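Dextranase (Pseudarthrobacter oxydans, PDB 6NZS) catalyses the endohydrolysis of (1->6)-alpha-D-glucosidic linkages in dextran. Local coordinates at residues D29-S34 with F54-I59; P152-A157 with I178-R183; Q367-E372 with V390-H395; E498-K503 with N543-E548. All blocks are in the same frame, centred on the assembly; numbering follows the deposited sequence.

Interaction 1. Residues D29-S34 with F54-I59; sequences DEVRRS and FTYMSI
Arg32 O takes two donors, one from across the contact. A water donates a hydrogen bond to it, its oxygen 2.7 Å from Arg32 O. Met57 N adds a weak bond to Arg32 O, 3.3 Å long and bent to 133°. The same water accepts from Met57 N, so this N-H is divided between carbonyl and water. A firmer bond runs from Ser34 N to Thr55 O, 2.9 Å and nearly straight at 169°. These bonds flank a single bridge, Arg33 with Tyr56, where strands 31-33 and 56-58 meet at 97°.

Side chains do much of the remaining joining. Val31 CG1 meets the Tyr56 ring at its edge, 3.8 Å from CD1. Phe54 CZ approaches Arg33 CB at 3.7 Å. The Arg32 chain bends at chi3. Its guanidinium carries Ile59 CD1 over one face, toward the rim, with CD1 3.6 Å from Arg32 NH1. Met57 O lies near the guanidinium plane, at its edge. Arg32 NH1 bonds outward to Asn21 O and Gly24 O, and Arg33 forms a salt bridge with Asp38.

The contact lies in the Ig-like N-terminal domain and joins strand 31-33 to strand 51-58. The bonds from NH1 to Asn21 O and Gly24 O, with Met57 O at the edge and Ile59 over a face, probably hold the buried guanidinium in place and limit its rotation.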
loop_
_atom_site.group_PDB
_atom_site.type_symbol
_atom_site.label_atom_id
_atom_site.label_comp_id
_atom_site.label_asym_id
_atom_site.label_seq_id
_atom_site.Cartn_x
_atom_site.Cartn_y
_atom_site.Cartn_z
ATOM N N ASP A 29 0.916 15.653 -21.482
ATOM C CA ASP A 29 1.129 14.634 -22.497
ATOM C C ASP A 29 2.452 13.897 -22.328
ATOM O O ASP A 29 2.934 13.282 -23.284
ATOM C CB ASP A 29 1.046 15.260 -23.893
ATOM C CG ASP A 29 2.066 16.380 -24.098
ATOM O OD1 ASP A 29 2.689 16.836 -23.109
ATOM O OD2 ASP A 29 2.243 16.808 -25.260
ATOM N N GLU A 30 3.046 13.943 -21.137
ATOM C CA GLU A 30 4.332 13.317 -20.860
ATOM C C GLU A 30 4.179 12.253 -19.776
ATOM O O GLU A 30 3.268 12.310 -18.947
ATOM C CB GLU A 30 5.353 14.366 -20.395
ATOM C CG GLU A 30 5.698 15.400 -21.467
ATOM C CD GLU A 30 6.610 16.496 -20.952
ATOM O OE1 GLU A 30 6.728 16.640 -19.717
ATOM O OE2 GLU A 30 7.209 17.213 -21.789
ATOM N N VAL A 31 5.098 11.285 -19.781
ATOM C CA VAL A 31 5.184 10.259 -18.743
ATOM C C VAL A 31 6.586 10.303 -18.151
ATOM O O VAL A 31 7.574 10.266 -18.892
ATOM C CB VAL A 31 4.899 8.855 -19.314
ATOM C CG1 VAL A 31 5.060 7.797 -18.225
ATOM C CG2 VAL A 31 3.499 8.784 -19.922
ATOM N N ARG A 32 6.676 10.372 -16.824
ATOM C CA ARG A 32 7.983 10.413 -16.165
ATOM C C ARG A 32 8.658 9.045 -16.243
ATOM O O ARG A 32 8.097 8.046 -15.779
ATOM C CB ARG A 32 7.831 10.834 -14.704
ATOM C CG ARG A 32 9.114 11.428 -14.115
ATOM C CD ARG A 32 9.033 11.612 -12.592
ATOM N NE ARG A 32 7.893 12.415 -12.147
ATOM C CZ ARG A 32 7.875 13.746 -12.092
ATOM N NH1 ARG A 32 8.939 14.452 -12.465
ATOM N NH2 ARG A 32 6.779 14.372 -11.666
ATOM N N ARG A 33 9.855 9.009 -16.820
ATOM C CA ARG A 33 10.663 7.803 -16.913
ATOM C C ARG A 33 11.652 7.795 -15.755
ATOM O O ARG A 33 12.161 8.844 -15.361
ATOM C CB ARG A 33 11.440 7.805 -18.233
ATOM C CG ARG A 33 12.416 6.646 -18.374
ATOM C CD ARG A 33 13.097 6.648 -19.727
ATOM N NE ARG A 33 14.226 5.732 -19.712
ATOM C CZ ARG A 33 15.081 5.583 -20.718
ATOM N NH1 ARG A 33 14.926 6.300 -21.825
ATOM N NH2 ARG A 33 16.096 4.742 -20.599
ATOM N N SER A 34 11.948 6.607 -15.219
ATOM C CA SER A 34 12.955 6.521 -14.162
ATOM C C SER A 34 14.313 7.030 -14.633
ATOM O O SER A 34 14.832 6.597 -15.667
ATOM C CB SER A 34 13.114 5.081 -13.681
ATOM O OG SER A 34 14.136 4.983 -12.687
ATOM N N PHE A 54 9.191 -0.511 -19.875
ATOM C CA PHE A 54 9.278 0.843 -19.343
ATOM C C PHE A 54 9.385 0.819 -17.824
ATOM O O PHE A 54 8.741 0.005 -17.156
ATOM C CB PHE A 54 8.030 1.629 -19.731
ATOM C CG PHE A 54 8.188 3.110 -19.563
ATOM C CD1 PHE A 54 8.931 3.838 -20.484
ATOM C CD2 PHE A 54 7.625 3.772 -18.489
ATOM C CE1 PHE A 54 9.095 5.200 -20.344
ATOM C CE2 PHE A 54 7.777 5.149 -18.343
ATOM C CZ PHE A 54 8.509 5.863 -19.266
ATOM N N THR A 55 10.197 1.725 -17.277
ATOM C CA THR A 55 10.242 1.949 -15.834
ATOM C C THR A 55 9.704 3.348 -15.570
ATOM O O THR A 55 10.337 4.348 -15.940
ATOM C CB THR A 55 11.641 1.765 -15.252
ATOM O OG1 THR A 55 12.136 0.461 -15.587
ATOM C CG2 THR A 55 11.602 1.899 -13.732
ATOM N N TYR A 56 8.539 3.401 -14.939
ATOM C CA TYR A 56 7.906 4.635 -14.494
ATOM C C TYR A 56 8.617 5.173 -13.261
ATOM O O TYR A 56 9.383 4.471 -12.604
ATOM C CB TYR A 56 6.457 4.350 -14.096
ATOM C CG TYR A 56 5.630 3.777 -15.224
ATOM C CD1 TYR A 56 5.047 4.615 -16.163
ATOM C CD2 TYR A 56 5.434 2.400 -15.354
ATOM C CE1 TYR A 56 4.297 4.107 -17.211
ATOM C CE2 TYR A 56 4.680 1.882 -16.394
ATOM C CZ TYR A 56 4.122 2.740 -17.324
ATOM O OH TYR A 56 3.374 2.226 -18.363
ATOM N N MET A 57 8.335 6.433 -12.921
ATOM C CA MET A 57 8.883 6.998 -11.690
ATOM C C MET A 57 7.935 8.038 -11.098
ATOM O O MET A 57 7.375 8.874 -11.817
ATOM C CB MET A 57 10.279 7.614 -11.892
ATOM C CG MET A 57 10.955 8.020 -10.581
ATOM S SD MET A 57 12.650 8.598 -10.791
ATOM C CE MET A 57 12.347 10.178 -11.557
ATOM N N SER A 58 7.767 7.975 -9.780
ATOM C CA SER A 58 7.007 8.957 -9.019
ATOM C C SER A 58 7.954 9.684 -8.078
ATOM O O SER A 58 8.886 9.082 -7.539
ATOM C CB SER A 58 5.916 8.246 -8.213
ATOM O OG SER A 58 5.328 9.111 -7.261
ATOM N N ILE A 59 7.745 10.990 -7.915
ATOM C CA ILE A 59 8.535 11.790 -6.979
ATOM C C ILE A 59 7.580 12.550 -6.068
ATOM O O ILE A 59 6.404 12.755 -6.411
ATOM C CB ILE A 59 9.521 12.739 -7.711
ATOM C CG1 ILE A 59 8.789 13.894 -8.404
ATOM C CG2 ILE A 59 10.351 11.967 -8.713
ATOM C CD1 ILE A 59 9.750 14.939 -9.023
HETATM O O HOH W 1 5.762 7.604 -14.423
#

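Interaction 2. Residues P152-A157 with I178-R183; sequences PQLYTA and IHTEPR
Tyr155 OH donates to Glu181 OE2 over 2.7 Å. The hydroxyl meets the oxygen on its anti side, 18° out of the carboxylate plane. In both residues CG sits between the backbone N and the carbonyl carbon (chi1 83° and 70°). Both residues stand on one face of the sheet, and their side chains lie side by side, pointing the same way, with Glu181 CG 3.5 Å from Tyr155 CE1. Thr156 OG1 and Thr180 OG1 share a hydrogen bond of 2.7 Å on the other face; either could be the donor.

Backbone bonds set this register. Tyr155 and Glu181 are a hydrogen-bonded antiparallel pair, with Tyr155 N 2.9 Å from Glu181 O. Arg183 N reaches Gln153 O at 2.9 Å, almost straight. At the other end Ile178 and His179 both face Ala157 in a classic beta bulge. There Ala157 O accepts from Ile178 N at 2.8 Å and more weakly from His179 N. The Arg183 guanidinium has Tyr155 CB over one face, and two waters near its plane link it, each with one weak bond, to Gln153 O and Leu154 O. Arg183 NH1 bonds to Ala81 O.

Further out, Glu181 OE2 forms a salt bridge with Arg437 and OE1 accepts from Trp406 NE1. His179 bonds to His435. A phenylalanine in place of Tyr155 would probably leave Glu181 OE2 without its hydroxyl donor, with Arg437 and Trp406 still holding the carboxylate. The strand pair belongs to the Ig-like domain, yet its Glu181 and His179 side chains reach the beta-solenoid. Donors from both parts converge on the Glu181 carboxylate, which would favour its ionised form.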
loop_
_atom_site.group_PDB
_atom_site.type_symbol
_atom_site.label_atom_id
_atom_site.label_comp_id
_atom_site.label_asym_id
_atom_site.label_seq_id
_atom_site.Cartn_x
_atom_site.Cartn_y
_atom_site.Cartn_z
ATOM N N PRO A 152 24.767 0.722 -3.416
ATOM C CA PRO A 152 25.139 2.149 -3.445
ATOM C C PRO A 152 23.960 3.107 -3.365
ATOM O O PRO A 152 24.181 4.301 -3.112
ATOM C CB PRO A 152 25.883 2.306 -4.781
ATOM C CG PRO A 152 26.234 0.931 -5.203
ATOM C CD PRO A 152 25.225 0.010 -4.626
ATOM N N GLN A 153 22.728 2.639 -3.578
ATOM C CA GLN A 153 21.542 3.478 -3.464
ATOM C C GLN A 153 20.986 3.544 -2.046
ATOM O O GLN A 153 20.110 4.377 -1.779
ATOM C CB GLN A 153 20.474 2.992 -4.452
ATOM C CG GLN A 153 20.715 3.496 -5.864
ATOM C CD GLN A 153 20.488 4.984 -5.956
ATOM O OE1 GLN A 153 19.457 5.486 -5.514
ATOM N NE2 GLN A 153 21.461 5.708 -6.489
ATOM N N LEU A 154 21.466 2.708 -1.135
ATOM C CA LEU A 154 20.927 2.691 0.217
ATOM C C LEU A 154 21.278 3.968 0.961
ATOM O O LEU A 154 22.383 4.500 0.837
ATOM C CB LEU A 154 21.478 1.496 0.997
ATOM C CG LEU A 154 21.115 0.109 0.463
ATOM C CD1 LEU A 154 21.717 -0.977 1.341
ATOM C CD2 LEU A 154 19.596 -0.028 0.373
ATOM N N TYR A 155 20.334 4.435 1.767
ATOM C CA TYR A 155 20.573 5.488 2.743
ATOM C C TYR A 155 19.845 5.085 4.021
ATOM O O TYR A 155 18.965 4.217 4.017
ATOM C CB TYR A 155 20.069 6.860 2.244
ATOM C CG TYR A 155 18.591 7.002 2.513
ATOM C CD1 TYR A 155 17.667 6.316 1.735
ATOM C CD2 TYR A 155 18.120 7.743 3.597
ATOM C CE1 TYR A 155 16.323 6.374 2.004
ATOM C CE2 TYR A 155 16.776 7.803 3.878
ATOM C CZ TYR A 155 15.875 7.117 3.077
ATOM O OH TYR A 155 14.532 7.165 3.354
ATOM N N THR A 156 20.190 5.741 5.123
ATOM C CA THR A 156 19.514 5.513 6.392
ATOM C C THR A 156 18.752 6.767 6.786
ATOM O O THR A 156 19.312 7.873 6.781
ATOM C CB THR A 156 20.511 5.114 7.486
ATOM O OG1 THR A 156 21.148 3.879 7.107
ATOM C CG2 THR A 156 19.808 4.944 8.840
ATOM N N ALA A 157 17.470 6.595 7.106
ATOM C CA ALA A 157 16.682 7.665 7.703
ATOM C C ALA A 157 16.905 7.663 9.210
ATOM O O ALA A 157 16.882 6.601 9.845
ATOM C CB ALA A 157 15.201 7.451 7.403
ATOM N N ILE A 178 16.399 4.971 12.017
ATOM C CA ILE A 178 15.013 4.542 11.858
ATOM C C ILE A 178 14.892 3.389 10.861
ATOM O O ILE A 178 14.248 2.375 11.151
ATOM C CB ILE A 178 14.109 5.736 11.467
ATOM C CG1 ILE A 178 14.030 6.752 12.620
ATOM C CG2 ILE A 178 12.719 5.268 11.040
ATOM C CD1 ILE A 178 13.543 6.176 13.958
ATOM N N HIS A 179 15.512 3.518 9.688
ATOM C CA HIS A 179 15.383 2.472 8.682
ATOM C C HIS A 179 16.362 2.734 7.548
ATOM O O HIS A 179 16.670 3.887 7.243
ATOM C CB HIS A 179 13.952 2.425 8.127
ATOM C CG HIS A 179 13.639 1.152 7.408
ATOM N ND1 HIS A 179 13.278 -0.004 8.069
ATOM C CD2 HIS A 179 13.665 0.843 6.091
ATOM C CE1 HIS A 179 13.088 -0.971 7.184
ATOM N NE2 HIS A 179 13.315 -0.484 5.979
ATOM N N THR A 180 16.831 1.657 6.919
ATOM C CA THR A 180 17.740 1.723 5.780
ATOM C C THR A 180 17.042 1.173 4.542
ATOM O O THR A 180 16.470 0.079 4.580
ATOM C CB THR A 180 19.007 0.924 6.083
ATOM O OG1 THR A 180 19.698 1.550 7.171
ATOM C CG2 THR A 180 19.932 0.882 4.870
ATOM N N GLU A 181 17.067 1.930 3.449
ATOM C CA GLU A 181 16.333 1.540 2.250
ATOM C C GLU A 181 16.935 2.276 1.057
ATOM O O GLU A 181 17.721 3.225 1.233
ATOM C CB GLU A 181 14.839 1.875 2.388
ATOM C CG GLU A 181 14.607 3.390 2.357
ATOM C CD GLU A 181 13.192 3.841 2.679
ATOM O OE1 GLU A 181 12.294 2.996 2.839
ATOM O OE2 GLU A 181 12.981 5.067 2.778
ATOM N N PRO A 182 16.599 1.865 -0.171
ATOM C CA PRO A 182 17.051 2.634 -1.342
ATOM C C PRO A 182 16.476 4.044 -1.319
ATOM O O PRO A 182 15.288 4.245 -1.060
ATOM C CB PRO A 182 16.495 1.828 -2.530
ATOM C CG PRO A 182 16.367 0.425 -1.985
ATOM C CD PRO A 182 15.937 0.602 -0.563
ATOM N N ARG A 183 17.333 5.032 -1.601
ATOM C CA ARG A 183 16.836 6.396 -1.786
ATOM C C ARG A 183 15.935 6.472 -3.008
ATOM O O ARG A 183 14.868 7.104 -2.974
ATOM C CB ARG A 183 18.010 7.357 -1.968
ATOM C CG ARG A 183 17.581 8.821 -2.025
ATOM C CD ARG A 183 18.748 9.799 -2.234
ATOM N NE ARG A 183 19.875 9.587 -1.316
ATOM C CZ ARG A 183 20.078 10.245 -0.175
ATOM N NH1 ARG A 183 19.233 11.180 0.250
ATOM N NH2 ARG A 183 21.146 9.962 0.559
HETATM O O HOH W 2 21.878 7.295 -1.700
HETATM O O HOH W 3 23.205 7.429 -0.035
#

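Interaction 3. Residues Q367-E372 with V390-H395; sequences QTDGIE and VLKMYH
Glu372 has CG anti to the backbone N (chi1 -178°) and an extended chain beyond it, and its carboxylate meets His395 NE2. Lys392 instead bends at chi3 (74°), and its ammonium ends beside Asp369. Lys392 NZ and Asp369 OD2 form a salt bridge of 2.8 Å that uses the anti lone pair of the oxygen.

Glu372 OE2 also uses its anti lone pair, accepting from His395 NE2 at 2.8 Å. The oxygen lies close to the imidazole plane, and carboxylate and ring are nearly coplanar. Tyr394 presents its edge to the same oxygen, CD2 standing 3.5 Å from Glu372 OE2. The other oxygen, Glu372 OE1, is 4.0 Å from Lys392 NZ, too far for a salt bridge. A leucine in place of Glu372 would probably leave His395 NE2 without its acceptor and the imidazole freer to turn.

Lys392 N bonds to Ile371 O at 3.1 Å, and a water links Ile371 O with Lys392 O. Gly370 CA comes within 3.2 Å of Val390 O, where a side-chain CB would clash.

Tyr394 makes a cation-pi contact with Arg421, while Met393 packs on strands 398-407 and 423-435. The weakly bonded strand 371-372 lies at the edge of a short-stranded parallel sheet of the beta-solenoid, next to 391-392 and then 414-415.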
loop_
_atom_site.group_PDB
_atom_site.type_symbol
_atom_site.label_atom_id
_atom_site.label_comp_id
_atom_site.label_asym_id
_atom_site.label_seq_id
_atom_site.Cartn_x
_atom_site.Cartn_y
_atom_site.Cartn_z
ATOM N N GLN A 367 -2.391 10.743 4.621
ATOM C CA GLN A 367 -3.770 10.440 4.248
ATOM C C GLN A 367 -3.865 9.696 2.923
ATOM O O GLN A 367 -4.917 9.691 2.275
ATOM C CB GLN A 367 -4.666 11.688 4.275
ATOM C CG GLN A 367 -4.518 12.489 5.571
ATOM C CD GLN A 367 -5.490 13.646 5.667
ATOM O OE1 GLN A 367 -5.183 14.770 5.269
ATOM N NE2 GLN A 367 -6.675 13.373 6.194
ATOM N N THR A 368 -2.777 9.043 2.510
ATOM C CA THR A 368 -2.788 8.187 1.328
ATOM C C THR A 368 -3.085 6.744 1.738
ATOM O O THR A 368 -2.334 5.819 1.463
ATOM C CB THR A 368 -1.478 8.327 0.562
ATOM O OG1 THR A 368 -0.366 8.194 1.463
ATOM C CG2 THR A 368 -1.430 9.696 -0.093
ATOM N N ASP A 369 -4.228 6.588 2.405
ATOM C CA ASP A 369 -4.652 5.302 2.949
ATOM C C ASP A 369 -4.673 4.238 1.864
ATOM O O ASP A 369 -5.080 4.500 0.723
ATOM C CB ASP A 369 -6.093 5.398 3.473
ATOM C CG ASP A 369 -6.283 6.400 4.619
ATOM O OD1 ASP A 369 -5.440 7.304 4.835
ATOM O OD2 ASP A 369 -7.334 6.287 5.303
ATOM N N GLY A 370 -4.274 3.021 2.246
ATOM C CA GLY A 370 -4.468 1.843 1.426
ATOM C C GLY A 370 -5.919 1.402 1.378
ATOM O O GLY A 370 -6.844 2.206 1.550
ATOM N N ILE A 371 -6.146 0.150 1.210
ATOM C CA ILE A 371 -7.484 -0.279 0.826
ATOM C C ILE A 371 -8.323 -0.603 2.052
ATOM O O ILE A 371 -7.833 -1.069 3.084
ATOM C CB ILE A 371 -7.407 -1.457 -0.166
ATOM C CG1 ILE A 371 -8.741 -1.631 -0.918
ATOM C CG2 ILE A 371 -6.992 -2.734 0.557
ATOM C CD1 ILE A 371 -8.636 -2.481 -2.161
ATOM N N GLU A 372 -9.622 -0.356 1.918
ATOM C CA GLU A 372 -10.630 -0.823 2.857
ATOM C C GLU A 372 -11.481 -1.853 2.122
ATOM O O GLU A 372 -12.165 -1.518 1.145
ATOM C CB GLU A 372 -11.485 0.349 3.345
ATOM C CG GLU A 372 -12.547 -0.035 4.384
ATOM C CD GLU A 372 -13.275 1.168 4.969
ATOM O OE1 GLU A 372 -12.745 2.300 4.879
ATOM O OE2 GLU A 372 -14.385 0.970 5.524
ATOM N N VAL A 390 -2.585 1.262 6.183
ATOM C CA VAL A 390 -2.374 0.528 4.936
ATOM C C VAL A 390 -3.512 -0.449 4.673
ATOM O O VAL A 390 -4.135 -0.434 3.598
ATOM C CB VAL A 390 -1.016 -0.200 4.899
ATOM C CG1 VAL A 390 -0.793 -0.798 3.497
ATOM C CG2 VAL A 390 0.141 0.733 5.281
ATOM N N LEU A 391 -3.754 -1.341 5.622
ATOM C CA LEU A 391 -4.842 -2.310 5.536
ATOM C C LEU A 391 -5.886 -1.920 6.575
ATOM O O LEU A 391 -5.673 -2.097 7.780
ATOM C CB LEU A 391 -4.331 -3.728 5.771
ATOM C CG LEU A 391 -3.294 -4.204 4.750
ATOM C CD1 LEU A 391 -2.870 -5.629 5.066
ATOM C CD2 LEU A 391 -3.828 -4.095 3.313
ATOM N N LYS A 392 -7.019 -1.402 6.101
ATOM C CA LYS A 392 -8.096 -0.934 6.967
ATOM C C LYS A 392 -9.060 -2.097 7.156
ATOM O O LYS A 392 -9.894 -2.385 6.292
ATOM C CB LYS A 392 -8.748 0.298 6.354
ATOM C CG LYS A 392 -7.814 1.514 6.410
ATOM C CD LYS A 392 -8.045 2.489 5.262
ATOM C CE LYS A 392 -9.328 3.282 5.456
ATOM N NZ LYS A 392 -9.408 4.487 4.570
ATOM N N MET A 393 -8.925 -2.769 8.295
ATOM C CA MET A 393 -9.637 -4.013 8.580
ATOM C C MET A 393 -10.873 -3.646 9.396
ATOM O O MET A 393 -10.910 -3.765 10.621
ATOM C CB MET A 393 -8.720 -4.985 9.321
ATOM C CG MET A 393 -7.374 -5.219 8.629
ATOM S SD MET A 393 -7.499 -5.650 6.880
ATOM C CE MET A 393 -8.438 -7.180 6.956
ATOM N N TYR A 394 -11.899 -3.178 8.687
ATOM C CA TYR A 394 -13.063 -2.584 9.323
ATOM C C TYR A 394 -14.326 -3.411 9.147
ATOM O O TYR A 394 -15.397 -2.956 9.568
ATOM C CB TYR A 394 -13.328 -1.181 8.753
ATOM C CG TYR A 394 -12.245 -0.135 8.996
ATOM C CD1 TYR A 394 -11.185 -0.369 9.875
ATOM C CD2 TYR A 394 -12.296 1.085 8.339
ATOM C CE1 TYR A 394 -10.202 0.601 10.087
ATOM C CE2 TYR A 394 -11.331 2.054 8.544
ATOM C CZ TYR A 394 -10.286 1.810 9.422
ATOM O OH TYR A 394 -9.323 2.792 9.604
ATOM N N HIS A 395 -14.246 -4.590 8.532
ATOM C CA HIS A 395 -15.454 -5.298 8.126
ATOM C C HIS A 395 -15.309 -6.800 8.313
ATOM O O HIS A 395 -14.214 -7.357 8.228
ATOM C CB HIS A 395 -15.801 -4.995 6.664
ATOM C CG HIS A 395 -15.975 -3.537 6.392
ATOM N ND1 HIS A 395 -17.163 -2.871 6.616
ATOM C CD2 HIS A 395 -15.090 -2.602 5.974
ATOM C CE1 HIS A 395 -17.004 -1.592 6.323
ATOM N NE2 HIS A 395 -15.754 -1.401 5.935
HETATM O O HOH W 4 -8.798 4.276 1.527
HETATM O O HOH W 5 -8.859 -3.861 3.852
HETATM O O HOH W 6 -11.964 4.206 2.880
#

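Interaction 4. Residues E498-K503 with N543-E548; sequences ENIHVK and NGLALE
Ile500 and Leu545 begin a run of parallel pairs in the beta-solenoid, joining strand 495-507 to strand 545-552 of the next coil. The buried face is the tight part. Ile500 CG2 meets Leu545 CD1 at 3.8 Å, and Val502 CB meets Leu547 CD2 at 3.9 Å. Val502 and Leu547 lie side by side, pointing the same way. Leu545 packs further on Phe574, and Leu547 on Ile572. Between the strands, Ile500 O accepts from Ala546 N at 2.8 Å, and Val502 N donates to Ala546 O, also at 2.8 Å. At the start of the pairing Asn499 N donates to Asn543 O from above the carbonyl plane.

The other face is polar and partly open. Lys503 lies alongside Glu548, but their salt bridge is long, with NZ 3.7 Å from Glu548 OE2. A water links Lys503 NZ to Glu548 OE1. Thr587 gives Glu548 OE2 a further hydrogen bond. Ala546 CB lies over one face of the His501 ring in a CH-pi contact, 3.9 Å from the ring centre. His501 NE2 donates to Glu548 OE1 at 2.8 Å, bent to 146°, with the oxygen only 6° out of the imidazole plane.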
loop_
_atom_site.group_PDB
_atom_site.type_symbol
_atom_site.label_atom_id
_atom_site.label_comp_id
_atom_site.label_asym_id
_atom_site.label_seq_id
_atom_site.Cartn_x
_atom_site.Cartn_y
_atom_site.Cartn_z
ATOM N N GLU A 498 -12.139 -9.984 21.101
ATOM C CA GLU A 498 -12.048 -11.406 21.402
ATOM C C GLU A 498 -11.351 -12.178 20.290
ATOM O O GLU A 498 -11.561 -11.912 19.103
ATOM C CB GLU A 498 -13.440 -12.014 21.625
ATOM C CG GLU A 498 -14.160 -11.435 22.823
ATOM C CD GLU A 498 -15.654 -11.658 22.770
ATOM O OE1 GLU A 498 -16.094 -12.575 22.050
ATOM O OE2 GLU A 498 -16.382 -10.907 23.453
ATOM N N ASN A 499 -10.536 -13.148 20.695
ATOM C CA ASN A 499 -9.916 -14.118 19.795
ATOM C C ASN A 499 -9.218 -13.453 18.607
ATOM O O ASN A 499 -9.538 -13.683 17.439
ATOM C CB ASN A 499 -10.903 -15.202 19.347
ATOM C CG ASN A 499 -10.200 -16.420 18.803
ATOM O OD1 ASN A 499 -9.119 -16.776 19.263
ATOM N ND2 ASN A 499 -10.799 -17.063 17.803
ATOM N N ILE A 500 -8.232 -12.632 18.935
ATOM C CA ILE A 500 -7.345 -12.026 17.950
ATOM C C ILE A 500 -6.061 -12.837 17.965
ATOM O O ILE A 500 -5.470 -13.049 19.028
ATOM C CB ILE A 500 -7.065 -10.558 18.310
ATOM C CG1 ILE A 500 -8.369 -9.804 18.625
ATOM C CG2 ILE A 500 -6.224 -9.889 17.211
ATOM C CD1 ILE A 500 -9.382 -9.778 17.493
ATOM N N HIS A 501 -5.632 -13.312 16.802
ATOM C CA HIS A 501 -4.475 -14.191 16.723
ATOM C C HIS A 501 -3.455 -13.570 15.784
ATOM O O HIS A 501 -3.787 -13.232 14.645
ATOM C CB HIS A 501 -4.891 -15.578 16.224
ATOM C CG HIS A 501 -3.919 -16.661 16.570
ATOM N ND1 HIS A 501 -4.164 -17.600 17.551
ATOM C CD2 HIS A 501 -2.698 -16.953 16.062
ATOM C CE1 HIS A 501 -3.132 -18.425 17.628
ATOM N NE2 HIS A 501 -2.230 -18.055 16.733
ATOM N N VAL A 502 -2.221 -13.416 16.267
ATOM C CA VAL A 502 -1.098 -12.936 15.462
ATOM C C VAL A 502 -0.041 -14.029 15.495
ATOM O O VAL A 502 0.600 -14.248 16.532
ATOM C CB VAL A 502 -0.539 -11.606 15.992
ATOM C CG1 VAL A 502 0.604 -11.110 15.103
ATOM C CG2 VAL A 502 -1.641 -10.552 16.080
ATOM N N LYS A 503 0.131 -14.726 14.377
ATOM C CA LYS A 503 1.049 -15.852 14.280
ATOM C C LYS A 503 2.199 -15.492 13.348
ATOM O O LYS A 503 1.979 -15.020 12.226
ATOM C CB LYS A 503 0.336 -17.105 13.764
ATOM C CG LYS A 503 1.230 -18.332 13.738
ATOM C CD LYS A 503 0.445 -19.604 13.407
ATOM C CE LYS A 503 1.363 -20.815 13.461
ATOM N NZ LYS A 503 0.607 -22.101 13.384
ATOM N N ASN A 543 -9.341 -16.893 24.041
ATOM C CA ASN A 543 -10.278 -15.911 23.508
ATOM C C ASN A 543 -9.784 -14.474 23.658
ATOM O O ASN A 543 -10.575 -13.537 23.529
ATOM C CB ASN A 543 -11.652 -16.069 24.171
ATOM C CG ASN A 543 -12.770 -15.426 23.364
ATOM O OD1 ASN A 543 -12.815 -15.556 22.141
ATOM N ND2 ASN A 543 -13.672 -14.717 24.049
ATOM N N GLY A 544 -8.493 -14.278 23.935
ATOM C CA GLY A 544 -7.954 -12.937 24.028
ATOM C C GLY A 544 -7.043 -12.628 22.860
ATOM O O GLY A 544 -7.365 -12.945 21.712
ATOM N N LEU A 545 -5.896 -12.021 23.139
ATOM C CA LEU A 545 -4.894 -11.723 22.119
ATOM C C LEU A 545 -3.793 -12.772 22.187
ATOM O O LEU A 545 -3.108 -12.891 23.208
ATOM C CB LEU A 545 -4.311 -10.330 22.354
ATOM C CG LEU A 545 -3.142 -9.924 21.443
ATOM C CD1 LEU A 545 -3.538 -9.888 19.966
ATOM C CD2 LEU A 545 -2.630 -8.574 21.874
ATOM N N ALA A 546 -3.618 -13.521 21.107
ATOM C CA ALA A 546 -2.608 -14.571 21.022
ATOM C C ALA A 546 -1.453 -14.089 20.151
ATOM O O ALA A 546 -1.658 -13.751 18.980
ATOM C CB ALA A 546 -3.203 -15.852 20.432
ATOM N N LEU A 547 -0.244 -14.060 20.718
ATOM C CA LEU A 547 0.988 -13.791 19.973
ATOM C C LEU A 547 1.762 -15.102 19.905
ATOM O O LEU A 547 2.490 -15.453 20.839
ATOM C CB LEU A 547 1.810 -12.698 20.646
ATOM C CG LEU A 547 1.037 -11.413 20.949
ATOM C CD1 LEU A 547 1.888 -10.426 21.733
ATOM C CD2 LEU A 547 0.491 -10.766 19.688
ATOM N N GLU A 548 1.611 -15.822 18.803
ATOM C CA GLU A 548 2.248 -17.119 18.609
ATOM C C GLU A 548 3.445 -16.937 17.680
ATOM O O GLU A 548 3.288 -16.465 16.554
ATOM C CB GLU A 548 1.253 -18.104 17.992
ATOM C CG GLU A 548 1.831 -19.485 17.780
ATOM C CD GLU A 548 0.845 -20.460 17.163
ATOM O OE1 GLU A 548 -0.299 -20.053 16.865
ATOM O OE2 GLU A 548 1.220 -21.634 16.976
HETATM O O HOH W 7 -1.708 -21.768 15.383
#

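The four contacts follow one another along the chain. Interactions 1 and 2 both lie in the Ig-like domain and reach the same group of strands, their centres about 22 Å apart. Interactions 3 and 4 belong to the beta-solenoid, with centres about 21 Å apart and nearest atoms about 9 Å apart. Interaction 3 sits nearest the middle of the chain, about 9 Å from its centre. It is about 26 Å, centre to centre, from both interactions 1 and 2. Interactions 1 and 4 are on opposite sides of the chain's centre, about 43 Å between centres. No two contacts touch. The solenoid partners of Glu181 and His179 connect interaction 2 to the second domain.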